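Local coordinates for pectate lyase 47 (Bacillus sp. TS-47, PDB 1VBL), which cleaves pectate by eliminative lysis, acting as a secreted, thermostable, calcium-binding member of polysaccharide lyase family 1, at residues W334-S339 with V359-G364; Y301-L306 with F330-D335; A15-G20 with S238-I243; L8-G13 with F392-H397. All coordinates share one frame; numbering follows the deposited sequence.

Contact 1 (W334-S339 with V359-G364); sequences WDIDPS and VDLPNG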
# COMPACT_ATOMS: atom_id res chain seq x y z
N TRP A 334 -3.35 12.46 -21.69
CA TRP A 334 -3.76 13.86 -21.79
C TRP A 334 -2.53 14.71 -21.50
O TRP A 334 -1.56 14.23 -20.89
CB TRP A 334 -4.91 14.16 -20.82
CG TRP A 334 -4.54 14.38 -19.38
CD1 TRP A 334 -4.31 15.58 -18.77
CD2 TRP A 334 -4.44 13.39 -18.35
NE1 TRP A 334 -4.08 15.40 -17.43
CE2 TRP A 334 -4.15 14.06 -17.14
CE3 TRP A 334 -4.56 11.99 -18.33
CZ2 TRP A 334 -3.99 13.39 -15.92
CZ3 TRP A 334 -4.40 11.32 -17.12
CH2 TRP A 334 -4.11 12.02 -15.93
N ASP A 335 -2.54 15.96 -21.95
CA ASP A 335 -1.40 16.86 -21.77
C ASP A 335 -1.30 17.46 -20.38
O ASP A 335 -1.44 18.66 -20.19
CB ASP A 335 -1.46 17.97 -22.83
CG ASP A 335 -1.00 17.49 -24.20
OD1 ASP A 335 -1.40 18.09 -25.22
OD2 ASP A 335 -0.21 16.52 -24.26
N ILE A 336 -1.02 16.60 -19.40
CA ILE A 336 -0.90 17.03 -18.02
C ILE A 336 0.33 17.91 -17.82
O ILE A 336 1.32 17.80 -18.54
CB ILE A 336 -0.79 15.82 -17.07
CG1 ILE A 336 -0.86 16.28 -15.61
CG2 ILE A 336 0.52 15.08 -17.31
CD1 ILE A 336 -0.83 15.14 -14.59
N ASP A 337 0.25 18.80 -16.84
CA ASP A 337 1.36 19.68 -16.50
C ASP A 337 2.28 18.77 -15.68
O ASP A 337 1.93 18.36 -14.58
CB ASP A 337 0.85 20.82 -15.63
CG ASP A 337 1.93 21.82 -15.27
OD1 ASP A 337 3.12 21.44 -15.23
OD2 ASP A 337 1.59 22.99 -15.01
N PRO A 338 3.47 18.44 -16.21
CA PRO A 338 4.38 17.57 -15.46
C PRO A 338 4.81 18.06 -14.07
O PRO A 338 5.36 17.29 -13.28
CB PRO A 338 5.56 17.38 -16.42
CG PRO A 338 5.51 18.62 -17.28
CD PRO A 338 4.04 18.82 -17.51
N SER A 339 4.56 19.33 -13.77
CA SER A 339 4.93 19.87 -12.46
C SER A 339 4.01 19.30 -11.39
O SER A 339 4.24 19.48 -10.19
CB SER A 339 4.82 21.40 -12.47
OG SER A 339 3.47 21.83 -12.48
N VAL A 359 8.62 11.04 -19.76
CA VAL A 359 7.20 11.34 -19.69
C VAL A 359 6.70 11.14 -21.12
O VAL A 359 7.31 11.63 -22.07
CB VAL A 359 6.91 12.78 -19.21
CG1 VAL A 359 7.44 13.81 -20.20
CG2 VAL A 359 5.42 12.96 -19.01
N ASP A 360 5.62 10.38 -21.25
CA ASP A 360 5.03 10.08 -22.55
C ASP A 360 3.65 10.72 -22.59
O ASP A 360 2.70 10.19 -22.01
CB ASP A 360 4.91 8.56 -22.71
CG ASP A 360 4.58 8.14 -24.13
OD1 ASP A 360 3.83 8.85 -24.82
OD2 ASP A 360 5.08 7.07 -24.54
N LEU A 361 3.55 11.86 -23.26
CA LEU A 361 2.29 12.59 -23.37
C LEU A 361 1.80 12.69 -24.81
O LEU A 361 2.54 12.40 -25.75
CB LEU A 361 2.47 14.01 -22.81
CG LEU A 361 3.10 14.15 -21.43
CD1 LEU A 361 3.19 15.63 -21.06
CD2 LEU A 361 2.28 13.40 -20.40
N PRO A 362 0.54 13.10 -25.01
CA PRO A 362 0.07 13.20 -26.39
C PRO A 362 0.86 14.21 -27.21
O PRO A 362 0.94 14.10 -28.43
CB PRO A 362 -1.41 13.56 -26.25
CG PRO A 362 -1.55 14.09 -24.84
CD PRO A 362 -0.57 13.26 -24.05
N ASN A 363 1.48 15.18 -26.53
CA ASN A 363 2.26 16.20 -27.22
C ASN A 363 3.71 15.79 -27.35
O ASN A 363 4.56 16.60 -27.74
CB ASN A 363 2.16 17.54 -26.47
CG ASN A 363 3.17 17.66 -25.34
OD1 ASN A 363 3.46 16.69 -24.64
ND2 ASN A 363 3.69 18.86 -25.14
N GLY A 364 4.01 14.53 -27.03
CA GLY A 364 5.38 14.07 -27.15
C GLY A 364 5.90 13.19 -26.03
O GLY A 364 5.39 13.18 -24.90
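Ile336 and Leu361 make the apolar meeting of this contact, their side chains crossing at about a right angle. CG2 of Ile336 meets CD2 of Leu361 at 3.9 Å, while the other methyl, CD1 of Leu361, rests 3.8 Å from the backbone O of Ile336. Leu361 reaches the loop because its CG stands beside the backbone N and anti to the carbonyl carbon (chi1 -50°). Next to it Pro362 brings its ring carbon CD to 3.5 Å from the carbonyl O of Trp334. Farther out, the Asp335 carboxylate reaches toward Asn363, where the backbone N gives a weak bond of 3.1 Å to Asp335 OD2, an oxygen whose position is less certain. In the second shell, a type I turn from Leu361 to Gly364 presents Pro362 and Asn363 to the loop. It is tied in both directions, by Gly364 N to Leu361 O (2.9 Å) and Leu361 N to Gly364 O (2.8 Å). Arg366 holds Asn363 OD1 from beyond the turn. The apolar packing that joins the 334-339 loop to the end of strand 351-361 is thus well defined, whereas the polar link is weak, uncertainly placed and made by exposed residues, and is probably a minor tie.

Contact 2 (Y301-L306 with F330-D335); sequences YEFSNL and FSFDWD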
# COMPACT_ATOMS: atom_id res chain seq x y z
N TYR A 301 4.34 4.16 -14.63
CA TYR A 301 3.12 4.83 -14.16
C TYR A 301 2.30 5.15 -15.40
O TYR A 301 2.77 5.83 -16.31
CB TYR A 301 3.46 6.12 -13.41
CG TYR A 301 4.46 5.95 -12.29
CD1 TYR A 301 5.82 5.81 -12.56
CD2 TYR A 301 4.05 5.93 -10.96
CE1 TYR A 301 6.75 5.65 -11.53
CE2 TYR A 301 4.97 5.77 -9.92
CZ TYR A 301 6.32 5.63 -10.21
OH TYR A 301 7.24 5.44 -9.21
N GLU A 302 1.06 4.68 -15.43
CA GLU A 302 0.19 4.87 -16.59
C GLU A 302 -1.17 5.39 -16.17
O GLU A 302 -1.85 4.77 -15.35
CB GLU A 302 0.07 3.52 -17.30
CG GLU A 302 -0.83 3.47 -18.51
CD GLU A 302 -0.87 2.07 -19.10
OE1 GLU A 302 0.03 1.73 -19.90
OE2 GLU A 302 -1.78 1.31 -18.74
N PHE A 303 -1.56 6.53 -16.74
CA PHE A 303 -2.84 7.13 -16.37
C PHE A 303 -3.69 7.56 -17.55
O PHE A 303 -3.19 8.08 -18.55
CB PHE A 303 -2.60 8.34 -15.47
CG PHE A 303 -1.63 8.08 -14.34
CD1 PHE A 303 -0.26 8.29 -14.52
CD2 PHE A 303 -2.08 7.62 -13.11
CE1 PHE A 303 0.64 8.04 -13.49
CE2 PHE A 303 -1.19 7.37 -12.07
CZ PHE A 303 0.18 7.58 -12.26
N SER A 304 -4.99 7.34 -17.42
CA SER A 304 -5.96 7.72 -18.45
C SER A 304 -6.98 8.64 -17.79
O SER A 304 -7.49 8.34 -16.71
CB SER A 304 -6.67 6.49 -19.01
OG SER A 304 -7.76 6.88 -19.83
N ASN A 305 -7.29 9.75 -18.44
CA ASN A 305 -8.26 10.69 -17.89
C ASN A 305 -9.67 10.11 -17.93
O ASN A 305 -10.63 10.75 -17.50
CB ASN A 305 -8.20 12.03 -18.63
CG ASN A 305 -8.47 11.91 -20.12
OD1 ASN A 305 -8.36 12.89 -20.86
ND2 ASN A 305 -8.83 10.72 -20.57
N LEU A 306 -9.80 8.89 -18.44
CA LEU A 306 -11.09 8.22 -18.52
C LEU A 306 -11.25 7.27 -17.34
O LEU A 306 -12.32 6.69 -17.14
CB LEU A 306 -11.20 7.42 -19.83
CG LEU A 306 -11.16 8.24 -21.12
CD1 LEU A 306 -11.17 7.31 -22.33
CD2 LEU A 306 -12.35 9.18 -21.16
N PHE A 330 6.69 7.50 -17.16
CA PHE A 330 5.31 7.96 -16.96
C PHE A 330 4.58 8.11 -18.29
O PHE A 330 5.12 8.67 -19.25
CB PHE A 330 5.27 9.33 -16.26
CG PHE A 330 5.74 9.31 -14.84
CD1 PHE A 330 7.10 9.31 -14.54
CD2 PHE A 330 4.82 9.31 -13.79
CE1 PHE A 330 7.54 9.32 -13.22
CE2 PHE A 330 5.25 9.33 -12.47
CZ PHE A 330 6.61 9.33 -12.18
N SER A 331 3.34 7.64 -18.33
CA SER A 331 2.51 7.73 -19.52
C SER A 331 1.16 8.31 -19.14
O SER A 331 0.51 7.82 -18.23
CB SER A 331 2.32 6.35 -20.15
OG SER A 331 1.52 6.43 -21.31
N PHE A 332 0.74 9.36 -19.84
CA PHE A 332 -0.55 10.01 -19.61
C PHE A 332 -1.24 10.14 -20.96
O PHE A 332 -0.57 10.38 -21.97
CB PHE A 332 -0.34 11.42 -19.02
CG PHE A 332 0.22 11.43 -17.63
CD1 PHE A 332 -0.63 11.46 -16.52
CD2 PHE A 332 1.59 11.45 -17.41
CE1 PHE A 332 -0.12 11.51 -15.22
CE2 PHE A 332 2.12 11.49 -16.12
CZ PHE A 332 1.26 11.52 -15.02
N ASP A 333 -2.56 10.00 -21.01
CA ASP A 333 -3.24 10.13 -22.29
C ASP A 333 -3.83 11.51 -22.49
O ASP A 333 -4.70 11.72 -23.35
CB ASP A 333 -4.30 9.03 -22.48
CG ASP A 333 -5.44 9.12 -21.50
OD1 ASP A 333 -6.31 8.22 -21.56
OD2 ASP A 333 -5.49 10.06 -20.68
N TRP A 334 -3.35 12.46 -21.69
CA TRP A 334 -3.76 13.86 -21.79
C TRP A 334 -2.53 14.71 -21.50
O TRP A 334 -1.56 14.23 -20.89
CB TRP A 334 -4.91 14.16 -20.82
CG TRP A 334 -4.54 14.38 -19.38
CD1 TRP A 334 -4.31 15.58 -18.77
CD2 TRP A 334 -4.44 13.39 -18.35
NE1 TRP A 334 -4.08 15.40 -17.43
CE2 TRP A 334 -4.15 14.06 -17.14
CE3 TRP A 334 -4.56 11.99 -18.33
CZ2 TRP A 334 -3.99 13.39 -15.92
CZ3 TRP A 334 -4.40 11.32 -17.12
CH2 TRP A 334 -4.11 12.02 -15.93
N ASP A 335 -2.54 15.96 -21.95
CA ASP A 335 -1.40 16.86 -21.77
C ASP A 335 -1.30 17.46 -20.38
O ASP A 335 -1.44 18.66 -20.19
CB ASP A 335 -1.46 17.97 -22.83
CG ASP A 335 -1.00 17.49 -24.20
OD1 ASP A 335 -1.40 18.09 -25.22
OD2 ASP A 335 -0.21 16.52 -24.26
O HOH W 1 -1.66 6.45 -20.73
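Tyr301 and Phe330 open the contact with an offset stack, centroids 4.3 Å apart and planes at 8°. In both, CG stands beside the backbone N, anti to the carbonyl carbon (chi1 -53° and -68°), which lets the side chains run side by side, and CE2 of Phe330 sits over one face of the tyrosine, offset toward the rim. Tyr279 also meets Tyr301 nearly parallel, and the indole N-H of Trp315 gives a hydrogen bond to its hydroxyl. An alanine in place of Phe330 would probably leave that face of Tyr301 without its stacking partner and open a gap beside the edge of Phe303. Glu302, on the other face of the sheet, turns its carboxylate to Lys280. At Phe303 the backbone N bonds to Ser331 O (2.9 Å), and the Phe303 ring runs near parallel to that of Phe332 but slid aside, with CD1 of Phe303 3.3 Å from CE1 of Phe332. Past the strand, Asp333 grips the loop with both oxygens: Ser304 OG gives a 2.6 Å bond to OD1, and Asn305 N meets the syn lone pair of OD2 at 2.9 Å. Asn305 then lays CB on one face of the Trp334 indole, 3.5 Å above its plane; Phe332 CD1 lies over the opposite face, toward its rim. Parallel strands in register, aromatic residues stacked in buried rows and loops leaving the strand ends are the signature of the pectate lyase parallel beta-helix.

Contact 3 (A15-G20 with S238-I243); sequences AAYGEG and SDFITI
On the parallel beta-helix of this lyase, where the N-terminal loop packs against strand 239-251, Tyr17 lays its ring on that of Phe240 in an offset stack. The centroids are 4.3 Å apart and the planes 10° from parallel. CE2 of Phe240 lies over one face of Tyr17, toward its rim, and CD2 of Tyr17 comes within 3.4 Å of CZ of Phe240. Tyr17 CB adds a CH-pi contact over the same phenyl ring, 4.0 Å from its centroid. Tyr17 begins a type II' turn closed by Gly20 N on Tyr17 O, and its CG, anti to the backbone N (chi1 -179°), extends from that turn toward the strand. OD2 of Asp239 lies over the opposite face of Phe240, toward the rim, held by Arg271 in a salt bridge. An alanine at Phe240 would remove this ring and is likely to leave Tyr17 without its stacking surface and less restrained. Ile241, next in sequence, points away from the loop and packs on Ile234. One residue further on, Thr242 fastens the loop backbone. Its hydroxyl bonds to Asp12 O, and the same OG1 accepts a bond from Ala15 N at 3.2 Å, with an N-H...O angle of 153°.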
# COMPACT_ATOMS: atom_id res chain seq x y z
N ALA A 15 15.54 -4.50 1.60
CA ALA A 15 15.21 -5.72 2.33
C ALA A 15 16.36 -6.73 2.29
O ALA A 15 16.34 -7.73 3.00
CB ALA A 15 13.95 -6.34 1.77
N ALA A 16 17.35 -6.47 1.45
CA ALA A 16 18.50 -7.37 1.33
C ALA A 16 19.57 -7.03 2.36
O ALA A 16 20.55 -7.77 2.52
CB ALA A 16 19.09 -7.28 -0.08
N TYR A 17 19.38 -5.93 3.07
CA TYR A 17 20.33 -5.49 4.09
C TYR A 17 20.65 -6.60 5.09
O TYR A 17 19.77 -7.34 5.52
CB TYR A 17 19.77 -4.28 4.84
CG TYR A 17 20.71 -3.75 5.91
CD1 TYR A 17 21.82 -2.99 5.57
CD2 TYR A 17 20.50 -4.06 7.25
CE1 TYR A 17 22.71 -2.53 6.55
CE2 TYR A 17 21.38 -3.61 8.24
CZ TYR A 17 22.48 -2.85 7.88
OH TYR A 17 23.35 -2.41 8.85
N GLY A 18 21.93 -6.70 5.45
CA GLY A 18 22.36 -7.71 6.41
C GLY A 18 22.18 -9.13 5.90
O GLY A 18 22.74 -9.50 4.88
N GLU A 19 21.38 -9.91 6.63
CA GLU A 19 21.11 -11.29 6.26
C GLU A 19 20.04 -11.40 5.18
O GLU A 19 19.74 -12.50 4.70
CB GLU A 19 20.69 -12.09 7.50
CG GLU A 19 21.78 -12.22 8.54
CD GLU A 19 23.02 -12.90 8.00
OE1 GLU A 19 22.92 -14.05 7.52
OE2 GLU A 19 24.10 -12.28 8.05
N GLY A 20 19.45 -10.27 4.82
CA GLY A 20 18.43 -10.28 3.79
C GLY A 20 17.07 -10.78 4.24
O GLY A 20 16.79 -10.86 5.43
N SER A 238 9.23 1.03 10.47
CA SER A 238 9.45 -0.17 9.67
C SER A 238 10.76 0.11 8.94
O SER A 238 11.14 1.27 8.78
CB SER A 238 8.31 -0.39 8.68
OG SER A 238 7.12 -0.73 9.37
N ASP A 239 11.44 -0.92 8.48
CA ASP A 239 12.73 -0.69 7.82
C ASP A 239 13.12 -1.86 6.94
O ASP A 239 12.66 -2.98 7.15
CB ASP A 239 13.78 -0.49 8.92
CG ASP A 239 14.87 0.49 8.54
OD1 ASP A 239 14.81 1.08 7.44
OD2 ASP A 239 15.80 0.67 9.35
N PHE A 240 13.97 -1.60 5.95
CA PHE A 240 14.47 -2.63 5.05
C PHE A 240 13.35 -3.40 4.36
O PHE A 240 13.09 -4.57 4.65
CB PHE A 240 15.37 -3.58 5.85
CG PHE A 240 16.46 -2.87 6.61
CD1 PHE A 240 16.63 -3.08 7.98
CD2 PHE A 240 17.29 -1.97 5.96
CE1 PHE A 240 17.61 -2.39 8.69
CE2 PHE A 240 18.27 -1.27 6.66
CZ PHE A 240 18.43 -1.48 8.02
N ILE A 241 12.72 -2.72 3.41
CA ILE A 241 11.60 -3.27 2.67
C ILE A 241 11.83 -3.17 1.17
O ILE A 241 12.35 -2.17 0.69
CB ILE A 241 10.32 -2.49 3.01
CG1 ILE A 241 10.09 -2.52 4.53
CG2 ILE A 241 9.13 -3.07 2.25
CD1 ILE A 241 8.93 -1.66 4.98
N THR A 242 11.45 -4.21 0.43
CA THR A 242 11.57 -4.21 -1.02
C THR A 242 10.19 -4.50 -1.61
O THR A 242 9.57 -5.51 -1.30
CB THR A 242 12.59 -5.25 -1.53
OG1 THR A 242 13.91 -4.85 -1.15
CG2 THR A 242 12.52 -5.35 -3.06
N ILE A 243 9.73 -3.58 -2.46
CA ILE A 243 8.43 -3.68 -3.13
C ILE A 243 8.75 -3.78 -4.61
O ILE A 243 9.13 -2.79 -5.24
CB ILE A 243 7.59 -2.42 -2.85
CG1 ILE A 243 7.34 -2.29 -1.34
CG2 ILE A 243 6.28 -2.47 -3.62
CD1 ILE A 243 6.65 -1.01 -0.94

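Contact 4 (L8-G13 with F392-H397); sequences LKPYDG and FYHVIH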
# COMPACT_ATOMS: atom_id res chain seq x y z
N LEU A 8 14.68 -13.47 -1.38
CA LEU A 8 15.13 -12.22 -1.97
C LEU A 8 16.59 -12.30 -2.40
O LEU A 8 17.44 -12.79 -1.66
CB LEU A 8 14.97 -11.10 -0.94
CG LEU A 8 15.31 -9.69 -1.43
CD1 LEU A 8 14.18 -9.18 -2.30
CD2 LEU A 8 15.52 -8.77 -0.23
N LYS A 9 16.89 -11.82 -3.61
CA LYS A 9 18.25 -11.83 -4.12
C LYS A 9 19.14 -11.06 -3.15
O LYS A 9 18.69 -10.13 -2.46
CB LYS A 9 18.33 -11.20 -5.51
CG LYS A 9 17.53 -11.94 -6.58
CD LYS A 9 16.18 -11.25 -6.84
CE LYS A 9 15.33 -11.19 -5.57
NZ LYS A 9 14.05 -10.49 -5.75
N PRO A 10 20.43 -11.42 -3.09
CA PRO A 10 21.41 -10.78 -2.20
C PRO A 10 21.50 -9.25 -2.18
O PRO A 10 21.83 -8.67 -1.15
CB PRO A 10 22.72 -11.45 -2.59
CG PRO A 10 22.51 -11.83 -4.02
CD PRO A 10 21.10 -12.37 -3.99
N TYR A 11 21.21 -8.60 -3.30
CA TYR A 11 21.27 -7.14 -3.36
C TYR A 11 19.97 -6.51 -3.82
O TYR A 11 19.95 -5.34 -4.23
CB TYR A 11 22.39 -6.68 -4.31
CG TYR A 11 23.78 -7.11 -3.90
CD1 TYR A 11 24.26 -8.39 -4.19
CD2 TYR A 11 24.61 -6.24 -3.19
CE1 TYR A 11 25.53 -8.79 -3.79
CE2 TYR A 11 25.89 -6.63 -2.79
CZ TYR A 11 26.34 -7.91 -3.09
OH TYR A 11 27.59 -8.31 -2.68
N ASP A 12 18.87 -7.25 -3.75
CA ASP A 12 17.60 -6.71 -4.23
C ASP A 12 16.89 -5.78 -3.25
O ASP A 12 16.01 -6.20 -2.49
CB ASP A 12 16.66 -7.83 -4.65
CG ASP A 12 15.45 -7.31 -5.42
OD1 ASP A 12 15.39 -6.09 -5.66
OD2 ASP A 12 14.56 -8.11 -5.77
N GLY A 13 17.29 -4.51 -3.27
CA GLY A 13 16.66 -3.51 -2.42
C GLY A 13 17.04 -3.52 -0.95
O GLY A 13 17.78 -4.38 -0.48
N PHE A 392 21.84 -1.21 -2.88
CA PHE A 392 21.08 -2.44 -3.00
C PHE A 392 20.25 -2.64 -4.25
O PHE A 392 19.03 -2.45 -4.23
CB PHE A 392 20.19 -2.64 -1.77
CG PHE A 392 20.96 -2.93 -0.51
CD1 PHE A 392 20.99 -2.00 0.53
CD2 PHE A 392 21.68 -4.11 -0.38
CE1 PHE A 392 21.73 -2.25 1.68
CE2 PHE A 392 22.42 -4.38 0.77
CZ PHE A 392 22.45 -3.44 1.80
N TYR A 393 20.91 -3.01 -5.33
CA TYR A 393 20.23 -3.31 -6.58
C TYR A 393 21.16 -4.12 -7.46
O TYR A 393 22.38 -3.96 -7.41
CB TYR A 393 19.77 -2.03 -7.31
CG TYR A 393 20.86 -1.11 -7.80
CD1 TYR A 393 21.37 -0.10 -6.98
CD2 TYR A 393 21.36 -1.22 -9.10
CE1 TYR A 393 22.34 0.79 -7.45
CE2 TYR A 393 22.33 -0.33 -9.58
CZ TYR A 393 22.81 0.66 -8.75
OH TYR A 393 23.75 1.55 -9.22
N HIS A 394 20.58 -5.02 -8.24
CA HIS A 394 21.36 -5.85 -9.14
C HIS A 394 21.48 -5.18 -10.50
O HIS A 394 22.57 -5.10 -11.07
CB HIS A 394 20.70 -7.22 -9.30
CG HIS A 394 20.95 -8.15 -8.16
ND1 HIS A 394 21.77 -9.26 -8.26
CD2 HIS A 394 20.51 -8.13 -6.88
CE1 HIS A 394 21.82 -9.88 -7.10
NE2 HIS A 394 21.06 -9.22 -6.24
N VAL A 395 20.35 -4.69 -11.01
CA VAL A 395 20.33 -4.04 -12.31
C VAL A 395 19.28 -2.96 -12.43
O VAL A 395 18.17 -3.11 -11.92
CB VAL A 395 20.01 -5.06 -13.44
CG1 VAL A 395 20.11 -4.38 -14.80
CG2 VAL A 395 20.95 -6.25 -13.36
N ILE A 396 19.63 -1.87 -13.10
CA ILE A 396 18.68 -0.79 -13.35
C ILE A 396 18.57 -0.75 -14.86
O ILE A 396 19.56 -0.51 -15.56
CB ILE A 396 19.19 0.57 -12.82
CG1 ILE A 396 19.29 0.53 -11.30
CG2 ILE A 396 18.22 1.67 -13.25
CD1 ILE A 396 19.80 1.81 -10.68
N HIS A 397 17.38 -0.99 -15.38
CA HIS A 397 17.18 -0.99 -16.82
C HIS A 397 17.04 0.41 -17.40
O HIS A 397 16.64 1.34 -16.71
CB HIS A 397 15.93 -1.79 -17.18
CG HIS A 397 15.95 -3.19 -16.65
ND1 HIS A 397 16.88 -4.12 -17.04
CD2 HIS A 397 15.16 -3.80 -15.74
CE1 HIS A 397 16.67 -5.25 -16.39
NE2 HIS A 397 15.63 -5.08 -15.59
O HOH W 2 16.75 -3.60 -5.94
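His394 lodges its imidazole in the bend that Tyr11 and its neighbours make. From CB, CG stands beside the backbone N, anti to the carbonyl carbon (chi1 -79°), starting the ring toward the turn. CD2 comes first, 3.5 Å from CB of Tyr11, and the backbone N of Asp12 lies at the same edge of the ring. CE1 meets CG of Pro10 at 3.7 Å. At the tip, NE2 accepts a bond from Tyr11 N at 3.0 Å, the donor tilted 24° out of the imidazole plane, and CB of Lys9 is 3.5 Å from this NE2. Accepting there, NE2 probably carries no proton. The tyrosine ring turns its edge toward the imidazole face in an offset edge-to-face pair, planes at 75°. Further along, Gly13 N bonds to Phe392 O at 2.9 Å from above the carbonyl plane, and a water gives bonds to both Phe392 O and OD1 of Asp12, which also bonds to His275. The imidazole packs on a type I turn from Lys9 to Asp12, which supplies the Tyr11 N-H and the CG of Pro10. The arrangement is loop-on-loop packing that joins a loop near the N-terminus to one near the C-terminal end over the outside of the beta-helix.

The four contacts fall into two pairs. Contacts 1 and 2 have centres 8 Å apart, share Trp334 and Asp335, and are stitched by probable strand bonds, Asp360 N to Phe330 O at 2.7 Å and Phe332 N to Asp360 O at 3.0 Å, so successive coils continue one into the next. Contacts 3 and 4, with centres 11 Å apart, meet at Thr242 and Asp12, which ties the N-terminal loop to strand 239-251. The pairs do not touch: centres of contacts 1 and 3 are 35 Å apart, though the nearest atoms of contacts 2 and 3 are about 9 Å apart. Contact 3 does not touch the calcium site of Asp190, Asp229 and Asp233; its Ile241 side chain is about 13 Å from the ion and about 9 Å from that of Asp233.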